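Local coordinates for UPF0678 fatty acid-binding protein-like protein ERS007657_00996 (Mycobacterium tuberculosis, PDB 6R3W), which binds one heme b in a ten-stranded antiparallel beta-barrel and probably acts as a peroxynitrite isomerase that converts peroxynitrite to nitrate, at residues Gly117-Pro120 and Thr121-Glu124; Tyr132-Gly136 and Asp137-Tyr141. All coordinates share one frame; numbering follows the deposited sequence. Where two conformers were deposited one is given.

Contact 1 (Gly117-Pro120 and Thr121-Glu124); sequences GLAP and TAKE. With HEM (protoporphyrin IX containing Fe), chain B.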
loop_
_atom_site.group_PDB
_atom_site.type_symbol
_atom_site.label_atom_id
_atom_site.label_comp_id
_atom_site.label_asym_id
_atom_site.label_seq_id
_atom_site.Cartn_x
_atom_site.Cartn_y
_atom_site.Cartn_z
ATOM N N GLY A 117 -4.131 -6.456 -13.209
ATOM C CA GLY A 117 -5.294 -6.927 -13.952
ATOM C C GLY A 117 -6.336 -5.847 -14.052
ATOM O O GLY A 117 -6.567 -5.129 -13.062
ATOM N N LEU A 118 -6.943 -5.709 -15.218
ATOM C CA LEU A 118 -7.966 -4.692 -15.473
ATOM C C LEU A 118 -9.272 -5.380 -15.854
ATOM O O LEU A 118 -9.300 -6.110 -16.872
ATOM C CB LEU A 118 -7.497 -3.778 -16.594
ATOM C CG LEU A 118 -6.164 -3.078 -16.400
ATOM C CD1 LEU A 118 -5.824 -2.283 -17.643
ATOM C CD2 LEU A 118 -6.184 -2.176 -15.176
ATOM N N ALA A 119 -10.340 -5.071 -15.145
ATOM C CA ALA A 119 -11.669 -5.535 -15.553
ATOM C C ALA A 119 -12.041 -4.829 -16.854
ATOM O O ALA A 119 -11.454 -3.791 -17.197
ATOM C CB ALA A 119 -12.685 -5.247 -14.480
ATOM N N PRO A 120 -13.061 -5.311 -17.594
ATOM C CA PRO A 120 -13.415 -4.691 -18.870
ATOM C C PRO A 120 -13.753 -3.205 -18.744
ATOM O O PRO A 120 -13.479 -2.462 -19.678
ATOM C CB PRO A 120 -14.615 -5.544 -19.336
ATOM C CG PRO A 120 -14.334 -6.902 -18.764
ATOM C CD PRO A 120 -13.772 -6.594 -17.397
ATOM N N THR A 121 -14.275 -2.796 -17.593
ATOM C CA THR A 121 -14.762 -1.413 -17.374
ATOM C C THR A 121 -13.754 -0.583 -16.572
ATOM O O THR A 121 -14.080 0.572 -16.260
ATOM C CB THR A 121 -16.149 -1.406 -16.717
ATOM O OG1 THR A 121 -16.098 -2.044 -15.447
ATOM C CG2 THR A 121 -17.204 -2.058 -17.586
ATOM N N ALA A 122 -12.558 -1.111 -16.281
ATOM C CA ALA A 122 -11.569 -0.383 -15.455
ATOM C C ALA A 122 -10.841 0.676 -16.296
ATOM O O ALA A 122 -10.674 0.513 -17.542
ATOM C CB ALA A 122 -10.598 -1.350 -14.847
ATOM N N LYS A 123 -10.335 1.700 -15.636
ATOM C CA LYS A 123 -9.353 2.629 -16.235
ATOM C C LYS A 123 -8.048 1.883 -16.518
ATOM O O LYS A 123 -7.711 0.930 -15.807
ATOM C CB LYS A 123 -9.103 3.800 -15.298
ATOM C CG LYS A 123 -10.331 4.599 -14.919
ATOM C CD LYS A 123 -10.798 5.515 -15.998
ATOM C CE LYS A 123 -11.899 6.453 -15.536
ATOM N NZ LYS A 123 -11.427 7.389 -14.489
ATOM N N GLU A 124 -7.271 2.397 -17.453
ATOM C CA GLU A 124 -6.039 1.713 -17.922
ATOM C C GLU A 124 -4.855 2.122 -17.038
ATOM O O GLU A 124 -4.115 3.050 -17.366
ATOM C CB GLU A 124 -5.755 2.004 -19.390
ATOM C CG GLU A 124 -6.856 1.568 -20.316
ATOM C CD GLU A 124 -7.807 2.663 -20.707
ATOM O OE1 GLU A 124 -7.801 3.723 -20.018
ATOM O OE2 GLU A 124 -8.620 2.430 -21.602
HETATM C CHA HEM B . -8.126 9.171 -9.922
HETATM C CHB HEM B . -8.178 9.108 -5.120
HETATM C CHC HEM B . -5.508 5.032 -5.103
HETATM C CHD HEM B . -5.892 4.854 -9.946
HETATM C C1A HEM B . -8.366 9.490 -8.610
HETATM C C2A HEM B . -9.198 10.582 -8.183
HETATM C C3A HEM B . -9.212 10.550 -6.834
HETATM C C4A HEM B . -8.390 9.467 -6.424
HETATM C CMA HEM B . -9.987 11.459 -5.922
HETATM C CAA HEM B . -9.919 11.559 -9.081
HETATM C CBA HEM B . -11.424 11.321 -9.047
HETATM C CGA HEM B . -11.746 9.959 -9.563
HETATM O O1A HEM B . -12.359 9.155 -8.831
HETATM O O2A HEM B . -11.444 9.648 -10.733
HETATM C C1B HEM B . -7.400 8.012 -4.700
HETATM C C2B HEM B . -7.199 7.665 -3.329
HETATM C C3B HEM B . -6.405 6.532 -3.307
HETATM C C4B HEM B . -6.191 6.168 -4.715
HETATM C CMB HEM B . -7.753 8.405 -2.134
HETATM C CAB HEM B . -5.830 5.786 -2.164
HETATM C CBB HEM B . -5.506 6.386 -1.037
HETATM C C1C HEM B . -5.420 4.603 -6.429
HETATM C C2C HEM B . -4.809 3.404 -6.859
HETATM C C3C HEM B . -4.983 3.326 -8.216
HETATM C C4C HEM B . -5.618 4.548 -8.635
HETATM C CMC HEM B . -4.121 2.436 -5.953
HETATM C CAC HEM B . -4.656 2.214 -9.137
HETATM C CBC HEM B . -4.909 0.938 -8.827
HETATM C C1D HEM B . -6.479 6.052 -10.332
HETATM C C2D HEM B . -6.754 6.391 -11.736
HETATM C C3D HEM B . -7.376 7.571 -11.729
HETATM C C4D HEM B . -7.474 7.993 -10.315
HETATM C CMD HEM B . -6.467 5.531 -12.935
HETATM C CAD HEM B . -8.202 8.100 -12.868
HETATM C CBD HEM B . -7.440 9.056 -13.663
HETATM C CGD HEM B . -8.284 9.526 -14.851
HETATM O O1D HEM B . -9.538 9.367 -15.028
HETATM O O2D HEM B . -7.683 10.069 -15.672
HETATM N NA HEM B . -7.903 8.809 -7.495
HETATM N NB HEM B . -6.793 7.097 -5.481
HETATM N NC HEM B . -5.870 5.305 -7.515
HETATM N ND HEM B . -6.941 7.042 -9.501
HETATM FE FE HEM B . -6.818 7.116 -7.547
HETATM O O HOH W 1 -8.656 6.010 -7.434
#
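T121 follows directly on P120, and the two fill the corner positions of a type I beta turn that runs from A119 to A122. A122 closes the turn. Its backbone N donates to A119 O at 3.0 Å, and the N-H points almost straight at the oxygen (168°). The methyl of A122 turns back toward L118, the last residue of the strand, and toward A119. A122 CB lies 4.3 Å from L118 CB and 4.4 Å from A119 CB. L118 and A122 both also touch I89 of strand 89-100.

The turn belongs to the loop that joins strands 103-118 and 125-135 of the nitrobindin beta-barrel, at the rim of the heme cleft. K123 points away from the turn and reaches the heme. Its CB is 3.9 Å from the heme methyl CMD. The side chain bends at chi2 (-77°) and again at chi4, and NZ donates a 2.8 Å hydrogen bond to the propionate oxygen O1D. T29 OG1 also hydrogen-bonds the heme. The heme FE holds a water O at 2.1 Å. In this family the heme iron is a highly solvent-exposed Fe(III). The carbonyl oxygen of K123 faces the other way and meets L118 CD2 at 3.5 Å. At E124 it is the backbone that makes contact, with CA 4.0 Å from L118 CD1.

Contact 2 (Tyr132-Gly136 and Asp137-Tyr141); sequences YRIDG and DELSY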
loop_
_atom_site.group_PDB
_atom_site.type_symbol
_atom_site.label_atom_id
_atom_site.label_comp_id
_atom_site.label_asym_id
_atom_site.label_seq_id
_atom_site.Cartn_x
_atom_site.Cartn_y
_atom_site.Cartn_z
ATOM N N TYR A 132 7.284 2.461 1.217
ATOM C CA TYR A 132 6.710 2.539 2.577
ATOM C C TYR A 132 7.873 2.689 3.580
ATOM O O TYR A 132 8.934 2.002 3.436
ATOM C CB TYR A 132 5.781 1.338 2.846
ATOM C CG TYR A 132 4.358 1.470 2.318
ATOM C CD1 TYR A 132 3.260 1.468 3.173
ATOM C CD2 TYR A 132 4.101 1.550 0.959
ATOM C CE1 TYR A 132 1.964 1.632 2.697
ATOM C CE2 TYR A 132 2.818 1.773 0.471
ATOM C CZ TYR A 132 1.741 1.786 1.337
ATOM O OH TYR A 132 0.481 1.942 0.834
ATOM N N ARG A 133 7.641 3.497 4.591
ATOM C CA ARG A 133 8.569 3.661 5.718
ATOM C C ARG A 133 7.781 3.529 7.014
ATOM O O ARG A 133 6.804 4.252 7.184
ATOM C CB ARG A 133 9.267 5.020 5.619
ATOM C CG ARG A 133 10.240 5.306 6.753
ATOM C CD ARG A 133 10.661 6.760 6.692
ATOM N NE ARG A 133 11.514 7.139 7.796
ATOM C CZ ARG A 133 12.828 7.067 7.771
ATOM N NH1 ARG A 133 13.439 6.522 6.731
ATOM N NH2 ARG A 133 13.514 7.356 8.858
ATOM N N ILE A 134 8.159 2.588 7.861
ATOM C CA ILE A 134 7.635 2.502 9.242
ATOM C C ILE A 134 8.777 2.920 10.182
ATOM O O ILE A 134 9.829 2.277 10.173
ATOM C CB ILE A 134 7.068 1.103 9.585
ATOM C CG1 ILE A 134 5.806 0.745 8.783
ATOM C CG2 ILE A 134 6.799 1.018 11.082
ATOM C CD1 ILE A 134 6.026 0.509 7.310
ATOM N N ASP A 135 8.606 4.041 10.856
ATOM C CA ASP A 135 9.600 4.620 11.787
ATOM C C ASP A 135 8.931 4.745 13.151
ATOM O O ASP A 135 8.098 5.632 13.325
ATOM C CB ASP A 135 10.110 5.954 11.248
ATOM C CG ASP A 135 11.162 6.608 12.105
ATOM O OD1 ASP A 135 11.429 6.087 13.190
ATOM O OD2 ASP A 135 11.703 7.639 11.667
ATOM N N GLY A 136 9.131 3.760 14.008
ATOM C CA GLY A 136 8.419 3.723 15.293
ATOM C C GLY A 136 6.915 3.657 15.092
ATOM O O GLY A 136 6.431 2.618 14.625
ATOM N N ASP A 137 6.189 4.703 15.490
ATOM C CA ASP A 137 4.712 4.742 15.426
ATOM C C ASP A 137 4.233 5.581 14.232
ATOM O O ASP A 137 3.039 5.889 14.187
ATOM C CB ASP A 137 4.126 5.305 16.711
ATOM C CG ASP A 137 4.246 4.374 17.901
ATOM O OD1 ASP A 137 4.609 3.188 17.708
ATOM O OD2 ASP A 137 4.006 4.850 19.023
ATOM N N GLU A 138 5.100 5.843 13.258
ATOM C CA GLU A 138 4.765 6.603 12.035
ATOM C C GLU A 138 4.907 5.680 10.829
ATOM O O GLU A 138 6.016 5.179 10.594
ATOM C CB GLU A 138 5.683 7.813 11.927
ATOM C CG GLU A 138 5.416 8.686 10.717
ATOM C CD GLU A 138 6.579 9.593 10.360
ATOM O OE1 GLU A 138 6.523 10.765 10.727
ATOM O OE2 GLU A 138 7.628 9.055 9.921
ATOM N N LEU A 139 3.874 5.621 10.006
ATOM C CA LEU A 139 3.926 4.898 8.720
ATOM C C LEU A 139 3.714 5.901 7.606
ATOM O O LEU A 139 2.700 6.605 7.635
ATOM C CB LEU A 139 2.853 3.813 8.694
ATOM C CG LEU A 139 2.832 2.927 7.444
ATOM C CD1 LEU A 139 2.091 1.636 7.747
ATOM C CD2 LEU A 139 2.208 3.630 6.243
ATOM N N SER A 140 4.696 6.057 6.732
ATOM C CA SER A 140 4.525 6.979 5.597
ATOM C C SER A 140 4.723 6.234 4.270
ATOM O O SER A 140 5.483 5.264 4.224
ATOM C CB SER A 140 5.432 8.162 5.739
ATOM O OG SER A 140 6.786 7.778 5.789
ATOM N N TYR A 141 4.146 6.735 3.215
ATOM C CA TYR A 141 4.353 6.105 1.909
ATOM C C TYR A 141 4.171 7.129 0.809
ATOM O O TYR A 141 3.481 8.152 0.974
ATOM C CB TYR A 141 3.402 4.929 1.709
ATOM C CG TYR A 141 1.949 5.289 1.562
ATOM C CD1 TYR A 141 1.429 5.721 0.351
ATOM C CD2 TYR A 141 1.089 5.210 2.649
ATOM C CE1 TYR A 141 0.099 6.082 0.224
ATOM C CE2 TYR A 141 -0.249 5.547 2.541
ATOM C CZ TYR A 141 -0.747 5.989 1.318
ATOM O OH TYR A 141 -2.054 6.332 1.170
HETATM O O HOH W 2 7.583 7.001 8.345
HETATM O O HOH W 3 10.359 9.100 9.544
#
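E138 starts beside D135, with its CB 3.5 Å from D135 O. Its CG lies opposite the backbone N (chi1 -179°), and the chain runs on extended to the carboxylate. There OE2 meets two waters. One accepts from R133 NE and donates to D135 OD2 and E138 OE2. The second lies 2.6 Å from E138 OE2, 2.8 Å from S140 OG and 3.1 Å from R133 O, so it bridges the two strands. A long, weak hydrogen bond within a salt bridge joins R133 NH2 to D135 OD2 (3.4 Å).

Strands 125-135 and 138-147 form a beta hairpin of the barrel here. R133 and S140 exchange two backbone N-H...O hydrogen bonds, 2.8 Å each, and D135 and E138 do the same. A type II' turn closes it, with G136 and D137 at its corners. G136 has a positive phi (61°), which favours glycine. D137 forms a salt bridge with R162.

On the other face, in one of two modelled conformers of Y132, Y141 CB sits over the centre of the Y132 ring. Y141 CG stands between its backbone N and carbonyl carbon (chi1 69°), which carries its ring further into the barrel than that of Y132. Y141 OH is hydrogen-bonded to E37 OE1 and to Y35 OH.

Overall arrangement
Contact 1 comes first along the chain and closes before contact 2 opens. Strand 125-135 leads from one to the other: it starts just after the loop of contact 1 and ends at the turn of contact 2. Both contacts thus join neighbouring strands of the same closed antiparallel sheet. They lie on opposite sides of the chain's centre, with their own centres 31 Å apart and their nearest atoms about 17 Å apart, and they do not touch. Contact 1 meets a propionate of the heme. In contact 2 the Y141 side chain comes within about 4 Å of the heme on its vinyl side, so the two approach the cofactor from different directions.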